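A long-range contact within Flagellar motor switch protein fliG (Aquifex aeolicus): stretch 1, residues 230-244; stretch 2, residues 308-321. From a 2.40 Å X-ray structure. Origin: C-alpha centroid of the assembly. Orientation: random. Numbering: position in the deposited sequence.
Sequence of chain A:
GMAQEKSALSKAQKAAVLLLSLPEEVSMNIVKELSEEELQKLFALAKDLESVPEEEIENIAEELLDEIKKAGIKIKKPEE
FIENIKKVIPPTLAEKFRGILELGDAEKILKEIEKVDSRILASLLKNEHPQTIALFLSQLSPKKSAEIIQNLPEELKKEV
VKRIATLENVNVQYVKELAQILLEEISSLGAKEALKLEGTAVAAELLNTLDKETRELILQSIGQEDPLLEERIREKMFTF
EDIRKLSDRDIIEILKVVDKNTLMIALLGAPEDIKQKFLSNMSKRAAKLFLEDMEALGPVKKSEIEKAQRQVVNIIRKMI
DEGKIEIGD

Stretch 1 230-244: EERIREKMFTFEDIR
Stretch 2, residues 308-321: AQRQVVNIIRKMID

Residues 230-237 are helical, the helix having begun earlier in the chain, and stretch 2 enters from residue 308 already in a second helix, which carries all the contacting residues of that stretch. The axes cross at 90° and approach no closer than 11.3 Å, too far for intimate helix packing. The gap is bridged by the segment that follows the first helix and by one long arginine, and together the stretches bury 579 Å².

Phe 238 is the first residue to leave helical values, with phi/psi of -133/115°. Thr 239 follows in extended form (-109/167°), and Phe 240 returns to -62/-32°, just before the 3-10 segment 241-244. The turn carries a hydrogen bond to the side chain of Asp 242 (chi1 -61°, m), whose OD2 accepts from Thr 239 N at 2.8 Å and 174°, while Asp 242 N donates to Thr 239 O at 3.1 Å. With this backbone, the CA-to-CB bonds of Phe 238 and Phe 240 point toward the second helix and that of Thr 239 points away. The backbone comes nearest at Phe 240 CA and Val 313 CA, 6.1 Å apart.

Both phenylalanines adopt t, with chi1 -165° and chi2 91° for Phe 238 and -167° and 82° for Phe 240. The rings diverge along the second helix, Phe 240 reaching Gln 309 and Val 312, Phe 238 reaching Ile 316 and Ile 320. Val 313 (chi1 171°, t) touches both rings at their edges: its CG1 is 4.0 Å from Phe 238 CD2, and its CG2 is 4.1 Å from Phe 240 CD1 and equally 4.1 Å from Phe 240 CB. Ile 316 (mt, -73/170°) places CG2 over one face of the Phe 238 ring, 3.4 Å from CE2. Ile 320 (mt, -60/-178°) brings CD1 to 3.7 Å from Phe 238 CD1.

Gln 309 has chi1 -80° (m) and chi2 -174° (t). Its CG lies 3.6 Å from the Phe 240 ring centroid and 7° off the normal, a well-centred CH-pi contact made by the aliphatic part of a polar side chain. Val 312 CB sits at the edge of this ring, 4.0 Å from Phe 240 CE1. Ile 243 (mt, -70/175°) starts sideways, but its end comes nearer: CG1 is 3.6 Å from Ile 316 CD1, and CD1 is 4.1 Å from Val 312 CG1.

Arg 317 makes the polar link to the first helix. Its CA-to-CB bond points sideways, yet chi angles of -75° (m), -150°, -150° and 172° extend the chain until the guanidinium reaches Glu 231. There, chi1 174° (t), chi2 64° (p) and chi3 173° place the carboxylate in a salt bridge, Arg 317 NH2 to Glu 231 OE1 at 3.3 Å. The accompanying hydrogen bonds are weak, including Arg 317 NH1 to Glu 231 OE2 at 3.4 Å and 156°. Carbon atoms also pack on the guanidinium: Arg 234 CB lies over one face, 3.9 Å from Arg 317 NH1, and Glu 235 CG at the edge, 3.7 Å from Arg 317 NH2.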

# COMPACT_ATOMS: atom_id res chain seq x y z
N GLU A 230 15.76 -8.23 15.52
CA GLU A 230 16.75 -8.90 16.38
C GLU A 230 16.06 -9.61 17.54
O GLU A 230 16.32 -10.78 17.79
CB GLU A 230 17.74 -7.88 16.95
CG GLU A 230 18.83 -8.47 17.87
CD GLU A 230 19.51 -7.43 18.75
OE1 GLU A 230 18.80 -6.63 19.42
OE2 GLU A 230 20.75 -7.45 18.83
N GLU A 231 15.19 -8.89 18.23
CA GLU A 231 14.48 -9.43 19.38
C GLU A 231 13.56 -10.59 19.02
O GLU A 231 13.52 -11.58 19.75
CB GLU A 231 13.70 -8.32 20.11
CG GLU A 231 12.78 -8.77 21.27
CD GLU A 231 13.52 -9.40 22.45
OE1 GLU A 231 12.84 -9.65 23.48
OE2 GLU A 231 14.74 -9.62 22.39
N ARG A 232 12.83 -10.48 17.91
CA ARG A 232 11.97 -11.57 17.44
C ARG A 232 12.78 -12.82 17.08
O ARG A 232 12.29 -13.94 17.29
CB ARG A 232 11.10 -11.13 16.25
CG ARG A 232 10.00 -10.15 16.66
CD ARG A 232 9.02 -9.82 15.54
NE ARG A 232 9.67 -9.53 14.25
CZ ARG A 232 9.71 -10.34 13.19
NH1 ARG A 232 9.11 -11.54 13.18
NH2 ARG A 232 10.35 -9.94 12.09
N ILE A 233 14.00 -12.63 16.57
CA ILE A 233 14.91 -13.75 16.32
C ILE A 233 15.35 -14.40 17.64
O ILE A 233 15.29 -15.62 17.77
CB ILE A 233 16.17 -13.32 15.51
CG1 ILE A 233 15.79 -12.91 14.08
CG2 ILE A 233 17.17 -14.48 15.42
CD1 ILE A 233 16.89 -12.17 13.35
N ARG A 234 15.77 -13.57 18.61
CA ARG A 234 16.24 -14.08 19.92
C ARG A 234 15.17 -14.85 20.69
O ARG A 234 15.49 -15.79 21.41
CB ARG A 234 16.78 -12.95 20.81
CG ARG A 234 17.92 -12.13 20.22
CD ARG A 234 18.61 -11.27 21.29
NE ARG A 234 19.97 -11.75 21.56
CZ ARG A 234 21.09 -11.28 20.99
NH1 ARG A 234 21.07 -10.26 20.12
NH2 ARG A 234 22.26 -11.83 21.31
N GLU A 235 13.92 -14.41 20.58
CA GLU A 235 12.76 -15.13 21.14
C GLU A 235 12.69 -16.58 20.62
O GLU A 235 12.40 -17.50 21.38
CB GLU A 235 11.46 -14.40 20.82
CG GLU A 235 11.25 -13.12 21.63
CD GLU A 235 10.01 -12.33 21.22
OE1 GLU A 235 9.36 -12.69 20.20
OE2 GLU A 235 9.68 -11.33 21.91
N LYS A 236 12.99 -16.77 19.34
CA LYS A 236 13.01 -18.10 18.73
C LYS A 236 14.28 -18.91 19.04
O LYS A 236 14.26 -20.14 18.90
CB LYS A 236 12.83 -17.98 17.22
CG LYS A 236 11.52 -17.31 16.79
CD LYS A 236 10.31 -18.12 17.18
CE LYS A 236 9.07 -17.59 16.53
NZ LYS A 236 7.89 -18.38 16.95
N MET A 237 15.37 -18.23 19.43
CA MET A 237 16.64 -18.90 19.79
C MET A 237 16.56 -19.69 21.10
O MET A 237 17.27 -20.69 21.26
CB MET A 237 17.81 -17.90 19.83
CG MET A 237 18.28 -17.43 18.44
SD MET A 237 19.43 -16.03 18.50
CE MET A 237 20.78 -16.70 19.46
N PHE A 238 15.77 -19.20 22.05
CA PHE A 238 15.43 -19.98 23.24
C PHE A 238 13.93 -19.91 23.50
O PHE A 238 13.38 -18.81 23.83
CB PHE A 238 16.20 -19.56 24.50
CG PHE A 238 16.13 -20.59 25.61
CD1 PHE A 238 17.10 -21.59 25.70
CD2 PHE A 238 15.04 -20.63 26.47
CE1 PHE A 238 17.01 -22.57 26.67
CE2 PHE A 238 14.95 -21.61 27.45
CZ PHE A 238 15.93 -22.59 27.55
N THR A 239 13.28 -21.08 23.36
CA THR A 239 11.84 -21.23 23.53
C THR A 239 11.59 -22.01 24.82
O THR A 239 12.53 -22.55 25.42
CB THR A 239 11.21 -21.96 22.29
OG1 THR A 239 9.78 -21.88 22.36
CG2 THR A 239 11.63 -23.43 22.23
N PHE A 240 10.34 -22.02 25.27
CA PHE A 240 9.96 -22.74 26.49
C PHE A 240 10.21 -24.25 26.35
O PHE A 240 10.58 -24.92 27.32
CB PHE A 240 8.50 -22.47 26.84
CG PHE A 240 8.12 -22.91 28.23
CD1 PHE A 240 8.39 -22.10 29.32
CD2 PHE A 240 7.48 -24.12 28.44
CE1 PHE A 240 8.04 -22.50 30.60
CE2 PHE A 240 7.12 -24.52 29.72
CZ PHE A 240 7.41 -23.71 30.80
N GLU A 241 10.06 -24.78 25.14
CA GLU A 241 10.32 -26.19 24.86
C GLU A 241 11.80 -26.55 25.07
O GLU A 241 12.11 -27.68 25.47
CB GLU A 241 9.89 -26.53 23.43
CG GLU A 241 8.37 -26.36 23.14
CD GLU A 241 7.49 -27.43 23.78
OE1 GLU A 241 7.32 -28.51 23.16
OE2 GLU A 241 6.91 -27.16 24.85
N ASP A 242 12.71 -25.58 24.90
CA ASP A 242 14.17 -25.81 25.09
C ASP A 242 14.59 -26.02 26.55
O ASP A 242 15.76 -26.29 26.82
CB ASP A 242 15.00 -24.66 24.49
CG ASP A 242 14.80 -24.50 22.99
OD1 ASP A 242 14.75 -25.52 22.27
OD2 ASP A 242 14.74 -23.33 22.54
N ILE A 243 13.66 -25.89 27.49
CA ILE A 243 13.91 -26.24 28.89
C ILE A 243 14.36 -27.73 29.02
O ILE A 243 15.13 -28.06 29.93
CB ILE A 243 12.67 -25.93 29.77
CG1 ILE A 243 12.49 -24.40 29.90
CG2 ILE A 243 12.82 -26.54 31.16
CD1 ILE A 243 11.23 -23.96 30.66
N ARG A 244 13.92 -28.58 28.10
CA ARG A 244 14.38 -29.98 27.99
C ARG A 244 15.91 -30.12 27.86
O ARG A 244 16.48 -31.10 28.35
CB ARG A 244 13.76 -30.65 26.76
CG ARG A 244 12.26 -30.89 26.82
CD ARG A 244 11.88 -31.83 25.70
NE ARG A 244 10.43 -31.98 25.54
CZ ARG A 244 9.63 -31.11 24.94
NH1 ARG A 244 10.10 -30.01 24.35
NH2 ARG A 244 8.33 -31.38 24.87
N ALA A 308 3.24 -16.27 31.32
CA ALA A 308 4.07 -16.89 32.35
C ALA A 308 5.21 -17.70 31.71
O ALA A 308 6.33 -17.70 32.22
CB ALA A 308 3.22 -17.76 33.26
N GLN A 309 4.93 -18.39 30.61
CA GLN A 309 5.96 -19.13 29.87
C GLN A 309 7.10 -18.24 29.35
O GLN A 309 8.27 -18.58 29.53
CB GLN A 309 5.37 -19.96 28.73
CG GLN A 309 4.76 -21.27 29.20
CD GLN A 309 4.30 -22.16 28.09
OE1 GLN A 309 4.48 -21.86 26.91
NE2 GLN A 309 3.71 -23.30 28.45
N ARG A 310 6.75 -17.09 28.75
CA ARG A 310 7.78 -16.14 28.29
C ARG A 310 8.53 -15.48 29.45
O ARG A 310 9.69 -15.11 29.29
CB ARG A 310 7.22 -15.08 27.33
CG ARG A 310 6.23 -14.07 27.92
CD ARG A 310 5.83 -13.02 26.87
NE ARG A 310 5.00 -13.59 25.80
CZ ARG A 310 3.66 -13.51 25.68
NH1 ARG A 310 2.91 -12.83 26.55
NH2 ARG A 310 3.07 -14.10 24.64
N GLN A 311 7.86 -15.33 30.60
CA GLN A 311 8.51 -14.80 31.81
C GLN A 311 9.59 -15.75 32.34
O GLN A 311 10.67 -15.31 32.73
CB GLN A 311 7.48 -14.50 32.91
CG GLN A 311 6.75 -13.16 32.73
CD GLN A 311 5.68 -12.89 33.79
OE1 GLN A 311 5.32 -13.77 34.58
NE2 GLN A 311 5.17 -11.67 33.81
N VAL A 312 9.29 -17.04 32.33
CA VAL A 312 10.27 -18.07 32.70
C VAL A 312 11.45 -18.05 31.71
O VAL A 312 12.60 -18.15 32.11
CB VAL A 312 9.63 -19.49 32.72
CG1 VAL A 312 10.68 -20.57 32.95
CG2 VAL A 312 8.52 -19.57 33.77
N VAL A 313 11.14 -17.89 30.41
CA VAL A 313 12.17 -17.79 29.36
C VAL A 313 13.06 -16.53 29.50
O VAL A 313 14.27 -16.61 29.30
CB VAL A 313 11.53 -17.85 27.94
CG1 VAL A 313 12.57 -17.53 26.84
CG2 VAL A 313 10.91 -19.24 27.70
N ASN A 314 12.46 -15.39 29.86
CA ASN A 314 13.22 -14.15 30.15
C ASN A 314 14.24 -14.39 31.26
O ASN A 314 15.37 -13.91 31.19
CB ASN A 314 12.30 -13.01 30.59
CG ASN A 314 11.44 -12.46 29.46
OD1 ASN A 314 11.82 -12.49 28.30
ND2 ASN A 314 10.28 -11.91 29.82
N ILE A 315 13.79 -15.08 32.30
CA ILE A 315 14.65 -15.45 33.42
C ILE A 315 15.74 -16.42 32.96
O ILE A 315 16.90 -16.25 33.32
CB ILE A 315 13.81 -16.08 34.59
CG1 ILE A 315 12.98 -14.99 35.27
CG2 ILE A 315 14.71 -16.77 35.61
CD1 ILE A 315 11.90 -15.52 36.14
N ILE A 316 15.36 -17.40 32.14
CA ILE A 316 16.31 -18.39 31.63
C ILE A 316 17.42 -17.75 30.75
O ILE A 316 18.57 -18.19 30.82
CB ILE A 316 15.60 -19.55 30.89
CG1 ILE A 316 14.91 -20.46 31.91
CG2 ILE A 316 16.59 -20.40 30.11
CD1 ILE A 316 13.97 -21.48 31.30
N ARG A 317 17.08 -16.71 29.99
CA ARG A 317 18.06 -15.99 29.16
C ARG A 317 19.22 -15.40 29.96
O ARG A 317 20.36 -15.42 29.51
CB ARG A 317 17.42 -14.83 28.42
CG ARG A 317 16.55 -15.17 27.22
CD ARG A 317 16.63 -14.01 26.25
NE ARG A 317 15.44 -13.82 25.45
CZ ARG A 317 15.24 -12.77 24.65
NH1 ARG A 317 16.17 -11.81 24.52
NH2 ARG A 317 14.11 -12.67 23.96
N LYS A 318 18.90 -14.79 31.10
CA LYS A 318 19.91 -14.27 32.03
C LYS A 318 20.87 -15.36 32.54
O LYS A 318 22.04 -15.08 32.77
CB LYS A 318 19.23 -13.58 33.22
CG LYS A 318 18.63 -12.21 32.90
CD LYS A 318 17.74 -11.72 34.04
CE LYS A 318 17.75 -10.20 34.17
NZ LYS A 318 18.99 -9.69 34.83
N MET A 319 20.36 -16.59 32.68
CA MET A 319 21.20 -17.74 33.08
C MET A 319 22.20 -18.04 31.96
O MET A 319 23.36 -18.33 32.21
CB MET A 319 20.38 -19.03 33.33
CG MET A 319 19.02 -18.88 34.02
SD MET A 319 19.02 -18.24 35.68
CE MET A 319 19.51 -19.70 36.58
N ILE A 320 21.72 -17.96 30.71
CA ILE A 320 22.57 -18.15 29.53
C ILE A 320 23.59 -16.99 29.39
O ILE A 320 24.72 -17.21 28.97
CB ILE A 320 21.72 -18.29 28.22
CG1 ILE A 320 20.79 -19.52 28.32
CG2 ILE A 320 22.62 -18.44 27.00
CD1 ILE A 320 19.96 -19.76 27.07
N ASP A 321 23.18 -15.79 29.81
CA ASP A 321 24.07 -14.61 29.84
C ASP A 321 25.02 -14.58 31.06
O ASP A 321 25.89 -13.72 31.13
CB ASP A 321 23.24 -13.32 29.84
CG ASP A 321 22.37 -13.17 28.60
OD1 ASP A 321 22.39 -14.05 27.72
OD2 ASP A 321 21.63 -12.16 28.52